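Local coordinates for protein putative NADH Oxidase (Clostridium acetobutylicum, PDB 3E10) that binds flavin mononucleotide and probably acts as an oxidoreductase of the nitroreductase family, perhaps as an NADH oxidase, at residues R12-K17 and L67-L72. Numbering follows the deposited sequence. Where two conformers were deposited one is given.
Sequences RNYKGK and LKTAPL. With FMN (flavin mononucleotide), chain L.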
ATOM      1  N   ARG B  12      14.870  -7.837  -8.860  1.00  7.35           N
ATOM      2  CA  ARG B  12      14.328  -8.666  -9.936  1.00  8.30           C
ATOM      3  C   ARG B  12      15.180  -9.854 -10.326  1.00  6.66           C
ATOM      4  O   ARG B  12      14.841 -10.568 -11.264  1.00 10.05           O
ATOM      5  CB  ARG B  12      14.066  -7.798 -11.158  1.00  7.15           C
ATOM      6  CG  ARG B  12      13.034  -6.698 -10.888  1.00  7.85           C
ATOM      7  CD  ARG B  12      12.756  -5.889 -12.155  1.00  8.10           C
ATOM      8  NE  ARG B  12      11.654  -4.959 -11.993  1.00  7.09           N
ATOM      9  CZ  ARG B  12      11.770  -3.686 -11.632  1.00  7.96           C
ATOM     10  NH1 ARG B  12      12.954  -3.126 -11.407  1.00 11.68           N
ATOM     11  NH2 ARG B  12      10.676  -2.940 -11.507  1.00  8.39           N
ATOM     12  N   ASN B  13      16.224 -10.118  -9.528  1.00  8.17           N
ATOM     13  CA  ASN B  13      17.166 -11.183  -9.824  0.50  8.98           C
ATOM     14  C   ASN B  13      17.649 -11.711  -8.479  1.00  9.25           C
ATOM     15  O   ASN B  13      17.980 -10.923  -7.613  1.00  9.70           O
ATOM     16  CB  ASN B  13      18.297 -10.585 -10.658  0.50  9.84           C
ATOM     17  CG  ASN B  13      19.240 -11.616 -11.210  0.50 14.05           C
ATOM     18  OD1 ASN B  13      18.857 -12.756 -11.473  0.50 14.34           O
ATOM     19  ND2 ASN B  13      20.489 -11.210 -11.409  0.50 17.13           N
ATOM     20  N   TYR B  14      17.681 -13.034  -8.326  1.00  9.07           N
ATOM     21  CA  TYR B  14      17.902 -13.668  -7.038  1.00  9.16           C
ATOM     22  C   TYR B  14      18.917 -14.783  -7.101  1.00 10.55           C
ATOM     23  O   TYR B  14      19.114 -15.453  -8.140  1.00 10.79           O
ATOM     24  CB  TYR B  14      16.593 -14.268  -6.473  1.00  8.82           C
ATOM     25  CG  TYR B  14      15.430 -13.323  -6.644  1.00  8.40           C
ATOM     26  CD1 TYR B  14      15.264 -12.257  -5.780  1.00  8.64           C
ATOM     27  CD2 TYR B  14      14.533 -13.478  -7.685  1.00  9.56           C
ATOM     28  CE1 TYR B  14      14.235 -11.338  -5.962  1.00  8.31           C
ATOM     29  CE2 TYR B  14      13.524 -12.579  -7.887  1.00  9.41           C
ATOM     30  CZ  TYR B  14      13.354 -11.521  -7.029  1.00  9.10           C
ATOM     31  OH  TYR B  14      12.288 -10.664  -7.277  1.00 11.43           O
ATOM     32  N   LYS B  15      19.533 -14.988  -5.954  1.00  9.44           N
ATOM     33  CA  LYS B  15      20.339 -16.175  -5.669  0.50  9.25           C
ATOM     34  C   LYS B  15      19.472 -17.430  -5.649  1.00 10.10           C
ATOM     35  O   LYS B  15      18.254 -17.353  -5.553  1.00 11.60           O
ATOM     36  CB  LYS B  15      21.034 -16.012  -4.311  0.50  9.09           C
ATOM     37  CG  LYS B  15      21.943 -14.790  -4.250  0.50 10.00           C
ATOM     38  CD  LYS B  15      22.740 -14.696  -2.988  0.50  8.95           C
ATOM     39  CE  LYS B  15      23.904 -13.702  -3.161  0.50 11.75           C
ATOM     40  NZ  LYS B  15      24.475 -13.245  -1.867  0.50 13.98           N
ATOM     41  N   GLY B  16      20.107 -18.596  -5.685  1.00  9.49           N
ATOM     42  CA  GLY B  16      19.346 -19.846  -5.600  1.00 11.36           C
ATOM     43  C   GLY B  16      18.874 -20.204  -4.195  1.00  9.88           C
ATOM     44  O   GLY B  16      17.986 -21.022  -4.040  1.00 12.43           O
ATOM     45  N   LYS B  17      19.486 -19.591  -3.181  1.00 10.48           N
ATOM     46  CA  LYS B  17      19.207 -19.876  -1.790  0.50 10.02           C
ATOM     47  C   LYS B  17      17.710 -19.801  -1.494  1.00 10.08           C
ATOM     48  O   LYS B  17      17.061 -18.817  -1.834  1.00  9.37           O
ATOM     49  CB  LYS B  17      19.957 -18.860  -0.912  0.50 10.40           C
ATOM     50  CG  LYS B  17      19.725 -18.988   0.591  0.50 12.10           C
ATOM     51  CD  LYS B  17      20.631 -18.061   1.403  0.50 11.32           C
ATOM     52  CE  LYS B  17      20.480 -18.325   2.913  0.50 13.03           C
ATOM     53  NZ  LYS B  17      20.773 -19.749   3.330  0.50 14.71           N
ATOM     54  N   LEU B  67      10.542 -14.028 -11.850  1.00  8.80           N
ATOM     55  CA  LEU B  67      10.148 -15.319 -11.321  1.00  8.37           C
ATOM     56  C   LEU B  67      11.063 -16.428 -11.832  1.00  8.82           C
ATOM     57  O   LEU B  67      11.139 -17.498 -11.233  1.00 12.58           O
ATOM     58  CB  LEU B  67       8.695 -15.622 -11.678  1.00  7.36           C
ATOM     59  CG  LEU B  67       7.671 -14.792 -10.888  1.00  8.11           C
ATOM     60  CD1 LEU B  67       6.306 -14.830 -11.560  1.00  8.84           C
ATOM     61  CD2 LEU B  67       7.627 -15.327  -9.446  1.00 10.40           C
ATOM     62  N   LYS B  68      11.777 -16.187 -12.916  1.00  9.96           N
ATOM     63  CA  LYS B  68      12.639 -17.234 -13.461  1.00 11.09           C
ATOM     64  C   LYS B  68      13.818 -17.589 -12.565  1.00 10.35           C
ATOM     65  O   LYS B  68      14.379 -18.682 -12.686  1.00 12.86           O
ATOM     66  CB  LYS B  68      13.132 -16.861 -14.857  1.00 12.46           C
ATOM     67  CG  LYS B  68      11.986 -16.717 -15.860  1.00 16.70           C
ATOM     68  CD  LYS B  68      12.498 -16.449 -17.248  1.00 21.04           C
ATOM     69  CE  LYS B  68      11.365 -16.312 -18.244  1.00 26.89           C
ATOM     70  NZ  LYS B  68      10.405 -17.462 -18.208  1.00 32.49           N
ATOM     71  N   THR B  69      14.196 -16.679 -11.675  1.00  9.14           N
ATOM     72  CA  THR B  69      15.235 -16.978 -10.670  1.00 10.51           C
ATOM     73  C   THR B  69      14.740 -17.002  -9.234  1.00 10.00           C
ATOM     74  O   THR B  69      15.490 -17.364  -8.319  1.00 12.07           O
ATOM     75  CB  THR B  69      16.449 -16.045 -10.786  1.00 10.81           C
ATOM     76  OG1 THR B  69      16.044 -14.704 -10.493  1.00 11.18           O
ATOM     77  CG2 THR B  69      17.115 -16.101 -12.208  1.00 14.25           C
ATOM     78  N   ALA B  70      13.482 -16.643  -9.002  1.00  9.81           N
ATOM     79  CA  ALA B  70      12.980 -16.509  -7.646  1.00  9.07           C
ATOM     80  C   ALA B  70      12.800 -17.863  -6.980  1.00  8.36           C
ATOM     81  O   ALA B  70      12.193 -18.757  -7.573  1.00 10.02           O
ATOM     82  CB  ALA B  70      11.618 -15.769  -7.653  1.00 11.25           C
ATOM     83  N   PRO B  71      13.323 -18.037  -5.760  1.00  8.48           N
ATOM     84  CA  PRO B  71      13.006 -19.235  -5.005  1.00  8.81           C
ATOM     85  C   PRO B  71      11.672 -19.222  -4.264  1.00  8.21           C
ATOM     86  O   PRO B  71      11.287 -20.242  -3.676  1.00  9.43           O
ATOM     87  CB  PRO B  71      14.112 -19.261  -3.950  1.00  9.38           C
ATOM     88  CG  PRO B  71      14.361 -17.789  -3.678  1.00  9.22           C
ATOM     89  CD  PRO B  71      14.318 -17.210  -5.049  1.00  6.59           C
ATOM     90  N   LEU B  72      10.995 -18.070  -4.279  1.00  8.44           N
ATOM     91  CA  LEU B  72       9.723 -17.927  -3.603  1.00  6.95           C
ATOM     92  C   LEU B  72       8.849 -16.998  -4.425  1.00  7.44           C
ATOM     93  O   LEU B  72       9.323 -15.977  -4.927  1.00  7.54           O
ATOM     94  CB  LEU B  72       9.911 -17.282  -2.220  1.00  7.94           C
ATOM     95  CG  LEU B  72       8.674 -16.996  -1.364  1.00  8.05           C
ATOM     96  CD1 LEU B  72       7.948 -18.271  -0.994  1.00 10.98           C
ATOM     97  CD2 LEU B  72       9.086 -16.237  -0.103  1.00 10.40           C
TER
HETATM   98  N1  FMN L 501       7.915  -4.266 -11.686  1.00  6.31           N
HETATM   99  C2  FMN L 501       8.100  -5.249 -12.615  1.00  6.35           C
HETATM  100  O2  FMN L 501       9.248  -5.603 -12.918  1.00  8.96           O
HETATM  101  N3  FMN L 501       7.009  -5.851 -13.182  1.00  6.09           N
HETATM  102  C4  FMN L 501       5.714  -5.451 -12.937  1.00  6.03           C
HETATM  103  O4  FMN L 501       4.746  -6.036 -13.478  1.00  8.02           O
HETATM  104  C4A FMN L 501       5.522  -4.458 -11.976  1.00  6.43           C
HETATM  105  N5  FMN L 501       4.249  -4.079 -11.647  1.00  6.77           N
HETATM  106  C5A FMN L 501       4.072  -3.129 -10.643  1.00  6.42           C
HETATM  107  C6  FMN L 501       2.772  -2.759 -10.311  1.00  6.01           C
HETATM  108  C7  FMN L 501       2.526  -1.807  -9.316  1.00  5.88           C
HETATM  109  C7M FMN L 501       1.136  -1.479  -8.915  1.00  7.83           C
HETATM  110  C8  FMN L 501       3.621  -1.251  -8.635  1.00  5.11           C
HETATM  111  C8M FMN L 501       3.391  -0.389  -7.391  1.00  6.38           C
HETATM  112  C9  FMN L 501       4.921  -1.635  -8.982  1.00  5.67           C
HETATM  113  C9A FMN L 501       5.166  -2.552  -9.990  1.00  5.08           C
HETATM  114  N10 FMN L 501       6.460  -2.925 -10.369  1.00  5.98           N
HETATM  115  C10 FMN L 501       6.642  -3.905 -11.335  1.00  5.23           C
HETATM  116  C1' FMN L 501       7.615  -2.350  -9.664  1.00  5.58           C
HETATM  117  C2' FMN L 501       7.892  -0.929 -10.182  1.00  5.86           C
HETATM  118  O2' FMN L 501       8.454  -0.928 -11.492  1.00  6.35           O
HETATM  119  C3' FMN L 501       8.863  -0.224  -9.229  1.00  6.12           C
HETATM  120  O3' FMN L 501       8.202  -0.046  -7.988  1.00  5.87           O
HETATM  121  C4' FMN L 501       9.388   1.128  -9.748  1.00  5.99           C
HETATM  122  O4' FMN L 501      10.229   0.947 -10.884  1.00  8.06           O
HETATM  123  C5' FMN L 501      10.160   1.934  -8.705  1.00  6.11           C
HETATM  124  O5' FMN L 501      11.320   1.230  -8.246  1.00  5.88           O
HETATM  125  P   FMN L 501      11.444   0.808  -6.710  1.00  6.78           P
HETATM  126  O1P FMN L 501      11.220   2.037  -5.866  1.00  6.94           O
HETATM  127  O2P FMN L 501      10.396  -0.212  -6.408  1.00  6.37           O
HETATM  128  O3P FMN L 501      12.858   0.287  -6.588  1.00  6.87           O
HETATM  129  O   HOH W   1      15.187 -13.619 -12.827  0.50 12.67           O
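Tyr-14 and Thr-69 carry the contact between two loops, 12-17 and 67-72. Tyr-14 N donates a hydrogen bond to Thr-69 OG1 at 3.2 Å, bent to 147° at the hydrogen. The Thr-69 chi1 of 64° puts OG1 between the backbone N and the carbonyl carbon, within reach of Tyr-14 N. A water bound to Thr-69 OG1 at 2.7 Å gives a weak bond to Arg-12 O. The Tyr-14 and Thr-69 side chains cross at about a right angle, and Tyr-14 CD2 comes within 3.4 Å of Thr-69 OG1.

Ala-70 meets the tyrosine ring obliquely, at its CD2-CE2 side. Tyr-14 CD2 and CE2 both lie 3.7 Å from Ala-70 CB. Pro-71 CD packs against Tyr-14 CB at 4.0 Å, while Pro-71 CG meets Lys-17 O. The far end of the tyrosine is held from strand 136-145, where Ser-143 OG hydrogen-bonds its OH. Asn-13 OD1 lies 3.6 Å from Thr-69 OG1, a contact and not a bond, while Asn-13 ND2 is hydrogen-bonded to Asn-149 OD1.

The Arg-12 side chain leaves the backbone away from 67-72, and its guanidinium meets FMN. Its chain is extended from CG to NE. NE donates to FMN O2 at 2.7 Å, and NH2 donates to FMN N1, in the guanidinium plane, at 3.1 Å and 169°. This arginine may stabilise negative charge on the N1-C2=O2 side of a reduced flavin. Ser-10 and Tyr-63 also bind FMN. Residues 67-72 do not reach the flavin. They meet the loop that supplies Arg-12 at the border of the FMN site of a nitroreductase-family flavoprotein.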